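Local coordinates for protein acetolactate synthase isozyme 1 large subunit (Escherichia coli, PDB 6LPI) that belongs to the thiamine diphosphate-dependent enzymes and binds thiamine diphosphate, a magnesium ion and flavin-adenine dinucleotide, at residues H137-R142 and V166-P171; G75-C80 and D153-A158; E234-P239 and Q341-W346; A210-V215 and E275-I280. One frame throughout, in Å; residues are numbered along the deposited sequence.

Interaction 1: residues H137-R142 and V166-P171; sequences HNYLVR and VWIDIP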
loop_
_atom_site.group_PDB
_atom_site.type_symbol
_atom_site.label_atom_id
_atom_site.label_comp_id
_atom_site.label_asym_id
_atom_site.label_seq_id
_atom_site.Cartn_x
_atom_site.Cartn_y
_atom_site.Cartn_z
ATOM N N HIS B 137 12.587 4.037 4.437
ATOM C CA HIS B 137 13.902 4.600 4.755
ATOM C C HIS B 137 14.517 5.135 3.461
ATOM O O HIS B 137 14.054 4.803 2.367
ATOM C CB HIS B 137 14.817 3.555 5.403
ATOM C CG HIS B 137 16.059 4.129 5.991
ATOM N ND1 HIS B 137 16.090 5.358 6.618
ATOM C CD2 HIS B 137 17.320 3.640 6.055
ATOM C CE1 HIS B 137 17.316 5.595 7.057
ATOM N NE2 HIS B 137 18.082 4.567 6.731
ATOM N N ASN B 138 15.557 5.962 3.578
ATOM C CA ASN B 138 16.141 6.534 2.368
ATOM C C ASN B 138 17.635 6.747 2.565
ATOM O O ASN B 138 18.148 6.640 3.677
ATOM C CB ASN B 138 15.444 7.837 1.971
ATOM C CG ASN B 138 15.705 8.955 2.953
ATOM O OD1 ASN B 138 16.118 8.712 4.085
ATOM N ND2 ASN B 138 15.484 10.191 2.522
ATOM N N TYR B 139 18.351 7.013 1.465
ATOM C CA TYR B 139 19.808 7.127 1.539
ATOM C C TYR B 139 20.321 8.209 0.604
ATOM O O TYR B 139 19.775 8.425 -0.481
ATOM C CB TYR B 139 20.537 5.840 1.169
ATOM C CG TYR B 139 20.262 4.675 2.069
ATOM C CD1 TYR B 139 19.285 3.731 1.713
ATOM C CD2 TYR B 139 20.965 4.493 3.252
ATOM C CE1 TYR B 139 19.006 2.641 2.519
ATOM C CE2 TYR B 139 20.699 3.391 4.069
ATOM C CZ TYR B 139 19.713 2.473 3.698
ATOM O OH TYR B 139 19.421 1.381 4.486
ATOM N N LEU B 140 21.407 8.864 1.029
ATOM C CA LEU B 140 22.247 9.652 0.140
ATOM C C LEU B 140 23.657 9.085 0.230
ATOM O O LEU B 140 24.370 9.347 1.207
ATOM C CB LEU B 140 22.248 11.133 0.504
ATOM C CG LEU B 140 23.287 11.934 -0.313
ATOM C CD1 LEU B 140 22.835 12.143 -1.758
ATOM C CD2 LEU B 140 23.630 13.253 0.309
ATOM N N VAL B 141 24.075 8.375 -0.822
ATOM C CA VAL B 141 25.373 7.705 -0.868
ATOM C C VAL B 141 26.431 8.771 -1.111
ATOM O O VAL B 141 26.522 9.326 -2.208
ATOM C CB VAL B 141 25.420 6.648 -1.972
ATOM C CG1 VAL B 141 26.736 5.871 -1.896
ATOM C CG2 VAL B 141 24.241 5.735 -1.848
ATOM N N ARG B 142 27.283 9.015 -0.118
ATOM C CA ARG B 142 28.191 10.143 -0.270
ATOM C C ARG B 142 29.560 9.677 -0.791
ATOM O O ARG B 142 30.260 10.477 -1.418
ATOM C CB ARG B 142 28.410 10.900 1.063
ATOM C CG ARG B 142 27.246 11.082 2.111
ATOM C CD ARG B 142 27.290 12.197 3.176
ATOM N NE ARG B 142 26.081 12.795 3.708
ATOM C CZ ARG B 142 25.626 14.020 3.490
ATOM N NH1 ARG B 142 24.543 14.417 4.180
ATOM N NH2 ARG B 142 26.084 14.776 2.504
ATOM N N VAL B 166 12.030 2.162 -0.283
ATOM C CA VAL B 166 13.287 2.756 0.122
ATOM C C VAL B 166 13.840 3.506 -1.076
ATOM O O VAL B 166 13.829 3.002 -2.209
ATOM C CB VAL B 166 14.302 1.715 0.627
ATOM C CG1 VAL B 166 15.516 2.426 1.207
ATOM C CG2 VAL B 166 13.665 0.824 1.660
ATOM N N TRP B 167 14.338 4.705 -0.813
ATOM C CA TRP B 167 14.819 5.598 -1.847
ATOM C C TRP B 167 16.332 5.699 -1.702
ATOM O O TRP B 167 16.836 6.055 -0.627
ATOM C CB TRP B 167 14.147 6.962 -1.707
ATOM C CG TRP B 167 14.341 7.853 -2.874
ATOM C CD1 TRP B 167 15.476 7.996 -3.617
ATOM C CD2 TRP B 167 13.377 8.746 -3.432
ATOM N NE1 TRP B 167 15.274 8.919 -4.610
ATOM C CE2 TRP B 167 13.992 9.392 -4.521
ATOM C CE3 TRP B 167 12.051 9.068 -3.114
ATOM C CZ2 TRP B 167 13.331 10.330 -5.299
ATOM C CZ3 TRP B 167 11.390 10.008 -3.895
ATOM C CH2 TRP B 167 12.038 10.626 -4.976
ATOM N N ILE B 168 17.055 5.377 -2.770
ATOM C CA ILE B 168 18.504 5.471 -2.772
ATOM C C ILE B 168 18.882 6.538 -3.791
ATOM O O ILE B 168 18.683 6.353 -5.003
ATOM C CB ILE B 168 19.171 4.118 -3.083
ATOM C CG1 ILE B 168 18.512 2.999 -2.261
ATOM C CG2 ILE B 168 20.673 4.161 -2.779
ATOM C CD1 ILE B 168 18.727 1.618 -2.810
ATOM N N ASP B 169 19.471 7.636 -3.300
ATOM C CA ASP B 169 19.985 8.721 -4.127
ATOM C C ASP B 169 21.504 8.558 -4.276
ATOM O O ASP B 169 22.236 8.545 -3.282
ATOM C CB ASP B 169 19.625 10.060 -3.493
ATOM C CG ASP B 169 19.561 11.189 -4.491
ATOM O OD1 ASP B 169 19.764 12.343 -4.075
ATOM O OD2 ASP B 169 19.271 10.941 -5.673
ATOM N N ILE B 170 21.984 8.450 -5.512
ATOM C CA ILE B 170 23.391 8.124 -5.740
ATOM C C ILE B 170 24.038 9.193 -6.613
ATOM O O ILE B 170 23.696 9.332 -7.803
ATOM C CB ILE B 170 23.559 6.737 -6.385
ATOM C CG1 ILE B 170 22.713 5.693 -5.672
ATOM C CG2 ILE B 170 25.004 6.284 -6.307
ATOM C CD1 ILE B 170 22.556 4.409 -6.476
ATOM N N PRO B 171 24.948 9.987 -6.050
ATOM C CA PRO B 171 25.627 11.008 -6.843
ATOM C C PRO B 171 26.386 10.408 -8.017
ATOM O O PRO B 171 26.988 9.333 -7.928
ATOM C CB PRO B 171 26.574 11.661 -5.838
ATOM C CG PRO B 171 25.897 11.486 -4.542
ATOM C CD PRO B 171 25.193 10.167 -4.615
#
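Tyr-139 reaches from strand 137-140 across Val-166 and Ile-168 of the parallel strand 166-171. Its CB lies 4.1 Å from Trp-167 O, and CG is turned anti to the carbonyl carbon (chi1 -63°). On the ring, CD1 meets Ile-168 CG1 at 4.1 Å, while CE1 rests 3.7 Å from Val-166 CG1, the two side chains passing at a slant. The OH at the tip packs against Ile-157 and Asp-153 of helix 147-159. Tyrosine suits this place because its flat ring offers apolar carbon to both branched neighbours. Val-141 continues the apolar row, its CG2 4.0 Å from Ile-168 CG2.

On the other face of the sheet Asn-138 CB meets Trp-167 CB at 4.0 Å, and the amide turns away to Ser-131. Between the two strands run four backbone bonds, among them Tyr-139 N to Trp-167 O at 2.8 Å and Asp-169 N to Tyr-139 O at 2.9 Å. With helix 147-159 the strands form a beta-alpha-beta unit, strand 137-140 being outermost in the sheet within this chain. Backbone polarity thus fixes the register, while branched and aromatic carbon supplies a greasy face for the helix.

Interaction 2: residues G75-C80 and D153-A158; sequences GKPAVC and DAFRIA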
loop_
_atom_site.group_PDB
_atom_site.type_symbol
_atom_site.label_atom_id
_atom_site.label_comp_id
_atom_site.label_asym_id
_atom_site.label_seq_id
_atom_site.Cartn_x
_atom_site.Cartn_y
_atom_site.Cartn_z
ATOM N N GLY B 75 5.239 -10.242 -4.669
ATOM C CA GLY B 75 5.620 -10.288 -3.265
ATOM C C GLY B 75 7.042 -9.892 -2.952
ATOM O O GLY B 75 7.449 -10.025 -1.795
ATOM N N LYS B 76 7.817 -9.428 -3.939
ATOM C CA LYS B 76 9.232 -9.007 -3.845
ATOM C C LYS B 76 9.437 -7.535 -4.270
ATOM O O LYS B 76 8.602 -6.981 -4.989
ATOM C CB LYS B 76 10.111 -9.972 -4.686
ATOM C CG LYS B 76 11.629 -9.876 -4.414
ATOM C CD LYS B 76 12.370 -11.212 -4.158
ATOM C CE LYS B 76 13.611 -11.010 -3.221
ATOM N NZ LYS B 76 14.569 -9.916 -3.618
ATOM N N PRO B 77 10.467 -6.838 -3.778
ATOM C CA PRO B 77 10.690 -5.456 -4.258
ATOM C C PRO B 77 10.932 -5.330 -5.764
ATOM O O PRO B 77 11.624 -6.141 -6.385
ATOM C CB PRO B 77 11.925 -4.993 -3.483
ATOM C CG PRO B 77 12.486 -6.213 -2.826
ATOM C CD PRO B 77 11.350 -7.169 -2.644
ATOM N N ALA B 78 10.327 -4.295 -6.348
ATOM C CA ALA B 78 10.529 -3.881 -7.731
ATOM C C ALA B 78 11.249 -2.537 -7.734
ATOM O O ALA B 78 11.180 -1.797 -6.759
ATOM C CB ALA B 78 9.201 -3.802 -8.472
ATOM N N VAL B 79 11.967 -2.235 -8.811
ATOM C CA VAL B 79 12.911 -1.123 -8.867
ATOM C C VAL B 79 12.509 -0.129 -9.948
ATOM O O VAL B 79 12.249 -0.520 -11.090
ATOM C CB VAL B 79 14.338 -1.639 -9.109
ATOM C CG1 VAL B 79 15.300 -0.486 -9.352
ATOM C CG2 VAL B 79 14.786 -2.492 -7.912
ATOM N N CYS B 80 12.523 1.164 -9.603
ATOM C CA CYS B 80 12.335 2.229 -10.588
ATOM C C CYS B 80 13.480 3.228 -10.517
ATOM O O CYS B 80 14.146 3.354 -9.492
ATOM C CB CYS B 80 11.002 2.949 -10.400
ATOM S SG CYS B 80 10.640 3.372 -8.713
ATOM N N ASP B 153 21.155 -3.214 2.590
ATOM C CA ASP B 153 20.182 -2.877 3.613
ATOM C C ASP B 153 18.894 -2.354 3.006
ATOM O O ASP B 153 17.813 -2.707 3.496
ATOM C CB ASP B 153 20.768 -1.905 4.628
ATOM C CG ASP B 153 21.938 -2.509 5.371
ATOM O OD1 ASP B 153 21.847 -3.705 5.745
ATOM O OD2 ASP B 153 22.904 -1.780 5.659
ATOM N N ALA B 154 18.972 -1.611 1.893
ATOM C CA ALA B 154 17.743 -1.128 1.271
ATOM C C ALA B 154 16.813 -2.297 0.947
ATOM O O ALA B 154 15.655 -2.335 1.394
ATOM C CB ALA B 154 18.065 -0.311 0.022
ATOM N N PHE B 155 17.346 -3.313 0.263
ATOM C CA PHE B 155 16.530 -4.462 -0.104
ATOM C C PHE B 155 16.064 -5.239 1.118
ATOM O O PHE B 155 14.989 -5.846 1.085
ATOM C CB PHE B 155 17.292 -5.383 -1.047
ATOM C CG PHE B 155 17.075 -5.077 -2.493
ATOM C CD1 PHE B 155 17.694 -3.992 -3.086
ATOM C CD2 PHE B 155 16.228 -5.872 -3.254
ATOM C CE1 PHE B 155 17.485 -3.708 -4.405
ATOM C CE2 PHE B 155 16.013 -5.599 -4.576
ATOM C CZ PHE B 155 16.644 -4.507 -5.154
ATOM N N ARG B 156 16.841 -5.246 2.200
ATOM C CA ARG B 156 16.320 -5.856 3.417
ATOM C C ARG B 156 15.161 -5.016 3.944
ATOM O O ARG B 156 14.043 -5.518 4.136
ATOM C CB ARG B 156 17.440 -6.008 4.455
ATOM C CG ARG B 156 17.024 -6.636 5.787
ATOM C CD ARG B 156 18.139 -6.597 6.846
ATOM N NE ARG B 156 18.584 -5.229 7.148
ATOM C CZ ARG B 156 18.045 -4.426 8.075
ATOM N NH1 ARG B 156 17.011 -4.828 8.813
ATOM N NH2 ARG B 156 18.537 -3.200 8.256
ATOM N N ILE B 157 15.381 -3.704 4.060
ATOM C CA ILE B 157 14.392 -2.831 4.680
ATOM C C ILE B 157 13.096 -2.828 3.883
ATOM O O ILE B 157 12.003 -2.894 4.447
ATOM C CB ILE B 157 14.964 -1.410 4.794
ATOM C CG1 ILE B 157 16.175 -1.372 5.716
ATOM C CG2 ILE B 157 13.884 -0.432 5.161
ATOM C CD1 ILE B 157 16.975 -0.095 5.588
ATOM N N ALA B 158 13.195 -2.800 2.560
ATOM C CA ALA B 158 11.992 -2.737 1.752
ATOM C C ALA B 158 11.098 -3.956 1.949
ATOM O O ALA B 158 9.872 -3.861 1.772
ATOM C CB ALA B 158 12.376 -2.589 0.288
#
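Pro-77 and Val-79, where the chain enters strand 78-82, meet Phe-155 of helix 147-159 in a contact that is almost wholly apolar. Pro-77 CG approaches the ring obliquely, 3.8 Å from Phe-155 CD2 and 4.0 Å from Phe-155 CE2. Val-79 crosses the phenyl group at about a right angle, its CG2 3.9 Å from Phe-155 CZ. The torsion chi1 of Phe-155, -91°, places CG away from the usual staggered positions; the ring beyond it touches both residues. One turn further on, Ala-158 turns its small CB toward Pro-77 CB, 4.5 Å away; a methyl group lets the helix stay close, whereas the larger phenylalanine spans a wider gap. Ile-106 of strand 105-111 touches all four of these side chains.

Charge plays a lesser part. Lys-76 NZ lies 4.4 Å from Phe-155 CD2, at the edge and near the ring plane. Arg-156, pointing away from the strand, has a long salt bridge to Asp-153 and another to an acidic side chain of another protein chain.

Between the two segments the contact is thus made by side-chain packing, and the helix has its own i to i+4 backbone bonds. Phe-155 and Ala-158 share one side of it because they lie three residues apart. A helix lying over a parallel sheet through such aliphatic and aromatic side chains is the layered alpha/beta packing of the N-terminal thiamine diphosphate-binding domain.

Interaction 3: residues E234-P239 and Q341-W346; sequences EKAQLP and QPRAEW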
loop_
_atom_site.group_PDB
_atom_site.type_symbol
_atom_site.label_atom_id
_atom_site.label_comp_id
_atom_site.label_asym_id
_atom_site.label_seq_id
_atom_site.Cartn_x
_atom_site.Cartn_y
_atom_site.Cartn_z
ATOM N N GLU B 234 -12.736 -21.306 8.184
ATOM C CA GLU B 234 -13.663 -22.408 8.010
ATOM C C GLU B 234 -13.743 -23.302 9.230
ATOM O O GLU B 234 -14.836 -23.767 9.576
ATOM C CB GLU B 234 -13.254 -23.225 6.792
ATOM C CG GLU B 234 -13.523 -22.475 5.503
ATOM C CD GLU B 234 -12.907 -23.138 4.322
ATOM O OE1 GLU B 234 -13.065 -22.623 3.202
ATOM O OE2 GLU B 234 -12.210 -24.152 4.517
ATOM N N LYS B 235 -12.621 -23.514 9.919
ATOM C CA LYS B 235 -12.627 -24.361 11.110
ATOM C C LYS B 235 -13.549 -23.789 12.173
ATOM O O LYS B 235 -14.522 -24.431 12.577
ATOM C CB LYS B 235 -11.205 -24.505 11.644
ATOM C CG LYS B 235 -11.028 -25.258 12.952
ATOM C CD LYS B 235 -9.717 -25.995 12.893
ATOM C CE LYS B 235 -9.107 -26.186 14.251
ATOM N NZ LYS B 235 -9.414 -27.461 14.936
ATOM N N ALA B 236 -13.258 -22.571 12.633
ATOM C CA ALA B 236 -14.068 -21.913 13.646
ATOM C C ALA B 236 -15.371 -21.373 13.084
ATOM O O ALA B 236 -16.203 -20.877 13.857
ATOM C CB ALA B 236 -13.276 -20.785 14.314
ATOM N N GLN B 237 -15.562 -21.473 11.772
ATOM C CA GLN B 237 -16.751 -20.984 11.079
ATOM C C GLN B 237 -17.036 -19.515 11.409
ATOM O O GLN B 237 -18.127 -19.128 11.842
ATOM C CB GLN B 237 -17.941 -21.886 11.413
ATOM C CG GLN B 237 -17.815 -23.191 10.720
ATOM C CD GLN B 237 -18.377 -23.115 9.327
ATOM O OE1 GLN B 237 -19.545 -22.776 9.121
ATOM N NE2 GLN B 237 -17.517 -23.360 8.346
ATOM N N LEU B 238 -16.068 -18.708 11.123
ATOM C CA LEU B 238 -16.104 -17.288 11.432
ATOM C C LEU B 238 -16.685 -16.523 10.256
ATOM O O LEU B 238 -16.235 -16.712 9.121
ATOM C CB LEU B 238 -14.703 -16.785 11.705
ATOM C CG LEU B 238 -14.019 -17.578 12.812
ATOM C CD1 LEU B 238 -12.652 -16.991 13.090
ATOM C CD2 LEU B 238 -14.884 -17.638 14.064
ATOM N N PRO B 239 -17.703 -15.698 10.463
ATOM C CA PRO B 239 -18.008 -14.674 9.461
ATOM C C PRO B 239 -16.769 -13.821 9.237
ATOM O O PRO B 239 -16.147 -13.351 10.188
ATOM C CB PRO B 239 -19.151 -13.881 10.110
ATOM C CG PRO B 239 -19.855 -14.897 10.962
ATOM C CD PRO B 239 -18.802 -15.883 11.426
ATOM N N GLN B 341 -16.485 -25.171 15.916
ATOM C CA GLN B 341 -17.865 -24.881 16.313
ATOM C C GLN B 341 -18.752 -24.558 15.112
ATOM O O GLN B 341 -18.352 -23.788 14.228
ATOM C CB GLN B 341 -17.927 -23.699 17.278
ATOM C CG GLN B 341 -16.863 -23.676 18.341
ATOM C CD GLN B 341 -17.108 -22.576 19.360
ATOM O OE1 GLN B 341 -18.255 -22.223 19.640
ATOM N NE2 GLN B 341 -16.032 -22.026 19.915
ATOM N N PRO B 342 -19.957 -25.096 15.068
ATOM C CA PRO B 342 -20.862 -24.788 13.957
ATOM C C PRO B 342 -21.338 -23.326 13.958
ATOM O O PRO B 342 -21.745 -22.807 12.918
ATOM C CB PRO B 342 -22.046 -25.725 14.208
ATOM C CG PRO B 342 -21.454 -26.882 14.937
ATOM C CD PRO B 342 -20.365 -26.309 15.799
ATOM N N ARG B 343 -21.307 -22.692 15.128
ATOM C CA ARG B 343 -21.828 -21.338 15.342
ATOM C C ARG B 343 -23.175 -21.149 14.649
ATOM O O ARG B 343 -23.384 -20.163 13.930
ATOM C CB ARG B 343 -20.910 -20.161 14.998
ATOM C CG ARG B 343 -19.431 -20.488 15.096
ATOM C CD ARG B 343 -18.792 -19.725 16.238
ATOM N NE ARG B 343 -17.352 -19.954 16.321
ATOM C CZ ARG B 343 -16.598 -19.560 17.342
ATOM N NH1 ARG B 343 -17.158 -18.927 18.357
ATOM N NH2 ARG B 343 -15.294 -19.807 17.355
ATOM N N ALA B 344 -24.088 -22.102 14.854
ATOM C CA ALA B 344 -25.311 -22.136 14.057
ATOM C C ALA B 344 -26.174 -20.894 14.268
ATOM O O ALA B 344 -26.555 -20.223 13.299
ATOM C CB ALA B 344 -26.106 -23.397 14.395
ATOM N N GLU B 345 -26.443 -20.541 15.534
ATOM C CA GLU B 345 -27.336 -19.419 15.820
ATOM C C GLU B 345 -26.749 -18.099 15.338
ATOM O O GLU B 345 -27.478 -17.220 14.851
ATOM C CB GLU B 345 -27.682 -19.368 17.307
ATOM C CG GLU B 345 -29.118 -19.797 17.550
ATOM C CD GLU B 345 -29.560 -19.665 18.990
ATOM O OE1 GLU B 345 -28.818 -20.107 19.885
ATOM O OE2 GLU B 345 -30.667 -19.148 19.228
ATOM N N TRP B 346 -25.435 -17.932 15.480
ATOM C CA TRP B 346 -24.820 -16.703 15.006
ATOM C C TRP B 346 -24.960 -16.611 13.496
ATOM O O TRP B 346 -25.313 -15.554 12.968
ATOM C CB TRP B 346 -23.365 -16.662 15.489
ATOM C CG TRP B 346 -22.375 -15.618 14.966
ATOM C CD1 TRP B 346 -21.081 -15.854 14.585
ATOM C CD2 TRP B 346 -22.582 -14.200 14.795
ATOM N NE1 TRP B 346 -20.468 -14.684 14.219
ATOM C CE2 TRP B 346 -21.366 -13.656 14.324
ATOM C CE3 TRP B 346 -23.672 -13.343 14.987
ATOM C CZ2 TRP B 346 -21.211 -12.297 14.046
ATOM C CZ3 TRP B 346 -23.516 -12.005 14.714
ATOM C CH2 TRP B 346 -22.293 -11.491 14.248
#
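Arg-343 reaches Ala-236 by a bend in its side chain: chi1 of -27° sets CG beside the backbone N, and chi2 of -113° bends the chain at CD, after which NE lies at Ala-236 O. There NE gives a nearly straight hydrogen bond of 2.9 Å to Ala-236 O, with donor and acceptor close to each other's planes. The aliphatic partners fit around the same group, Leu-238 CD2 lying 4.0 Å from Arg-343 NH2 and Ala-236 CB 3.8 Å from that nitrogen. NH2 is itself bonded to Ile-208 O, so the guanidinium ties two backbone carbonyls together. Over one of its faces, offset toward the rim, lies Gln-341 NE2, which bonds to Asn-209 O.

Trp-346 holds CG anti to its backbone N (chi1 170°), and the indole meets Pro-239 at a slant, Trp-346 CE2 being 3.9 Å from Pro-239 CG. NE1 bonds to Pro-214 O, while Pro-239 packs on the indole with ring carbons.

Gln-237 CB sits 3.4 Å from Gln-341 O, and Gln-237 NE2 folds back to Glu-234 O at 3.0 Å, in the carbonyl plane on a lone pair. With positive phi Gln-237 is the C-prime residue of a Schellman motif closing helix 226-235, which here meets Arg-343, the N-cap of helix 344-354, beside the central Rossmann-like domain's sheet.

Interaction 4: residues A210-V215 and E275-I280; sequences AAKRPV and EADLLI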
loop_
_atom_site.group_PDB
_atom_site.type_symbol
_atom_site.label_atom_id
_atom_site.label_comp_id
_atom_site.label_asym_id
_atom_site.label_seq_id
_atom_site.Cartn_x
_atom_site.Cartn_y
_atom_site.Cartn_z
ATOM N N ALA B 210 -14.660 -19.123 23.188
ATOM C CA ALA B 210 -15.731 -18.761 24.101
ATOM C C ALA B 210 -16.633 -17.656 23.579
ATOM O O ALA B 210 -17.567 -17.265 24.280
ATOM C CB ALA B 210 -15.140 -18.340 25.449
ATOM N N ALA B 211 -16.409 -17.169 22.365
ATOM C CA ALA B 211 -17.135 -16.010 21.868
ATOM C C ALA B 211 -18.474 -16.424 21.264
ATOM O O ALA B 211 -18.559 -17.436 20.560
ATOM C CB ALA B 211 -16.294 -15.272 20.836
ATOM N N LYS B 212 -19.539 -15.665 21.583
ATOM C CA LYS B 212 -20.847 -15.982 21.004
ATOM C C LYS B 212 -20.933 -15.549 19.542
ATOM O O LYS B 212 -21.490 -16.280 18.713
ATOM C CB LYS B 212 -21.991 -15.295 21.777
ATOM C CG LYS B 212 -21.922 -15.274 23.324
ATOM C CD LYS B 212 -23.059 -14.403 24.007
ATOM C CE LYS B 212 -22.630 -12.928 24.365
ATOM N NZ LYS B 212 -23.618 -12.116 25.210
ATOM N N ARG B 213 -20.347 -14.406 19.181
ATOM C CA ARG B 213 -20.553 -13.796 17.859
ATOM C C ARG B 213 -19.255 -13.195 17.326
ATOM O O ARG B 213 -19.120 -11.971 17.192
ATOM C CB ARG B 213 -21.662 -12.737 17.908
ATOM C CG ARG B 213 -22.976 -13.203 18.512
ATOM C CD ARG B 213 -24.097 -12.188 18.298
ATOM N NE ARG B 213 -23.877 -10.950 19.043
ATOM C CZ ARG B 213 -24.186 -10.773 20.323
ATOM N NH1 ARG B 213 -24.740 -11.761 21.013
ATOM N NH2 ARG B 213 -23.931 -9.607 20.914
ATOM N N PRO B 214 -18.286 -14.027 16.975
ATOM C CA PRO B 214 -17.027 -13.486 16.464
ATOM C C PRO B 214 -17.095 -13.184 14.976
ATOM O O PRO B 214 -17.843 -13.795 14.209
ATOM C CB PRO B 214 -16.035 -14.625 16.734
ATOM C CG PRO B 214 -16.870 -15.854 16.520
ATOM C CD PRO B 214 -18.284 -15.499 16.976
ATOM N N VAL B 215 -16.287 -12.205 14.578
ATOM C CA VAL B 215 -16.063 -11.913 13.173
ATOM C C VAL B 215 -14.567 -11.814 12.969
ATOM O O VAL B 215 -13.822 -11.407 13.872
ATOM C CB VAL B 215 -16.755 -10.630 12.666
ATOM C CG1 VAL B 215 -18.166 -10.507 13.199
ATOM C CG2 VAL B 215 -15.903 -9.426 12.943
ATOM N N GLU B 275 -23.037 -6.219 15.920
ATOM C CA GLU B 275 -23.498 -7.331 16.738
ATOM C C GLU B 275 -22.352 -8.184 17.276
ATOM O O GLU B 275 -22.584 -9.025 18.150
ATOM C CB GLU B 275 -24.442 -8.238 15.926
ATOM C CG GLU B 275 -25.600 -7.559 15.221
ATOM C CD GLU B 275 -26.718 -7.148 16.149
ATOM O OE1 GLU B 275 -27.620 -6.408 15.692
ATOM O OE2 GLU B 275 -26.741 -7.617 17.303
ATOM N N ALA B 276 -21.133 -8.004 16.781
ATOM C CA ALA B 276 -20.030 -8.848 17.225
ATOM C C ALA B 276 -19.666 -8.612 18.693
ATOM O O ALA B 276 -19.677 -7.475 19.178
ATOM C CB ALA B 276 -18.803 -8.599 16.357
ATOM N N ASP B 277 -19.362 -9.706 19.409
ATOM C CA ASP B 277 -18.799 -9.625 20.755
ATOM C C ASP B 277 -17.293 -9.855 20.800
ATOM O O ASP B 277 -16.685 -9.637 21.849
ATOM C CB ASP B 277 -19.506 -10.607 21.711
ATOM C CG ASP B 277 -19.244 -12.091 21.385
ATOM O OD1 ASP B 277 -18.651 -12.402 20.334
ATOM O OD2 ASP B 277 -19.646 -12.954 22.210
ATOM N N LEU B 278 -16.678 -10.275 19.698
ATOM C CA LEU B 278 -15.227 -10.358 19.595
ATOM C C LEU B 278 -14.828 -10.262 18.133
ATOM O O LEU B 278 -15.413 -10.951 17.294
ATOM C CB LEU B 278 -14.703 -11.680 20.160
ATOM C CG LEU B 278 -13.255 -11.997 19.811
ATOM C CD1 LEU B 278 -12.321 -11.368 20.848
ATOM C CD2 LEU B 278 -13.091 -13.501 19.722
ATOM N N LEU B 279 -13.876 -9.400 17.809
ATOM C CA LEU B 279 -13.368 -9.358 16.446
ATOM C C LEU B 279 -11.887 -9.699 16.450
ATOM O O LEU B 279 -11.133 -9.247 17.322
ATOM C CB LEU B 279 -13.670 -8.060 15.681
ATOM C CG LEU B 279 -13.620 -6.608 16.023
ATOM C CD1 LEU B 279 -12.230 -6.175 15.862
ATOM C CD2 LEU B 279 -14.485 -5.883 15.033
ATOM N N ILE B 280 -11.518 -10.580 15.526
ATOM C CA ILE B 280 -10.158 -11.055 15.307
ATOM C C ILE B 280 -9.575 -10.280 14.140
ATOM O O ILE B 280 -9.984 -10.464 12.993
ATOM C CB ILE B 280 -10.129 -12.558 15.009
ATOM C CG1 ILE B 280 -11.027 -13.343 15.976
ATOM C CG2 ILE B 280 -8.705 -13.044 14.915
ATOM C CD1 ILE B 280 -12.311 -13.798 15.371
#
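Val-215 packs closely against Ala-276 and Leu-279 on one face of the pair of parallel strands. Its CG1 is 3.7 Å from Ala-276 CB, and its CG2 lies alongside Leu-279, 3.8 Å from CB, the two side chains pointing the same way. Both branches of the valine are therefore used, while alanine keeps the approach to CG1 short. Pro-214 and Leu-278 lie on the opposite face, where Pro-214 CB touches Ile-280 CD1; Ala-211, from the preceding loop, brings CB to Leu-278 CD2 at 3.8 Å. Proline has no N-H to give, and the bonds across the segments use Arg-213 O before it and Val-215 N and O after it, the latter pair with Leu-278 O and Ile-280 N.

Toward the more exposed beginning of the segments, carbon gives way to charge. Asp-277 has CG between its backbone N and carbonyl carbon (chi1 67°), and its carboxylate accepts hydrogen bonds from two successive backbone amides. Lys-212 N reaches the syn lone pair of Asp-277 OD2 at 2.8 Å; Arg-213 N comes to Asp-277 OD1 at 2.9 Å from above the carboxylate plane. In return, Asp-277 N bonds to Arg-213 O at 3.2 Å. The side chain of Lys-212 crosses that of Asp-277 at about a right angle, leaving NZ 5.0 Å from Asp-277 OD2, without contact between the charges. Arg-213 turns its guanidinium edge to Glu-275 O, though the modelled NE distance is too short to trust.

Two backbone N-H donors and the lysine and arginine nearby would probably stabilise the ionised aspartate, whose bonds probably help to fix the approach to the strand.

Overall arrangement
The four contacts form two pairs on separate domains. Interactions 1 and 2, with centres 13 Å apart, share one parallel sheet and the unit of strand 137-140, helix 147-159 and strand 166-171; their segments alternate along the chain, and they touch where helix side chains cover the strands. Interactions 3 and 4, centres 10 Å apart, likewise alternate and belong to the central domain, where strand 214-218 leads to helix 226-235 and helix 344-354 packs alongside. The first pair precedes the second in the chain. Interactions 2, 3 and 4 join segments distant in sequence. Both pairs lie some way from flavin-adenine dinucleotide, which is about 13 Å from the side chain of Ala-158 and about 11 Å from that of Leu-279.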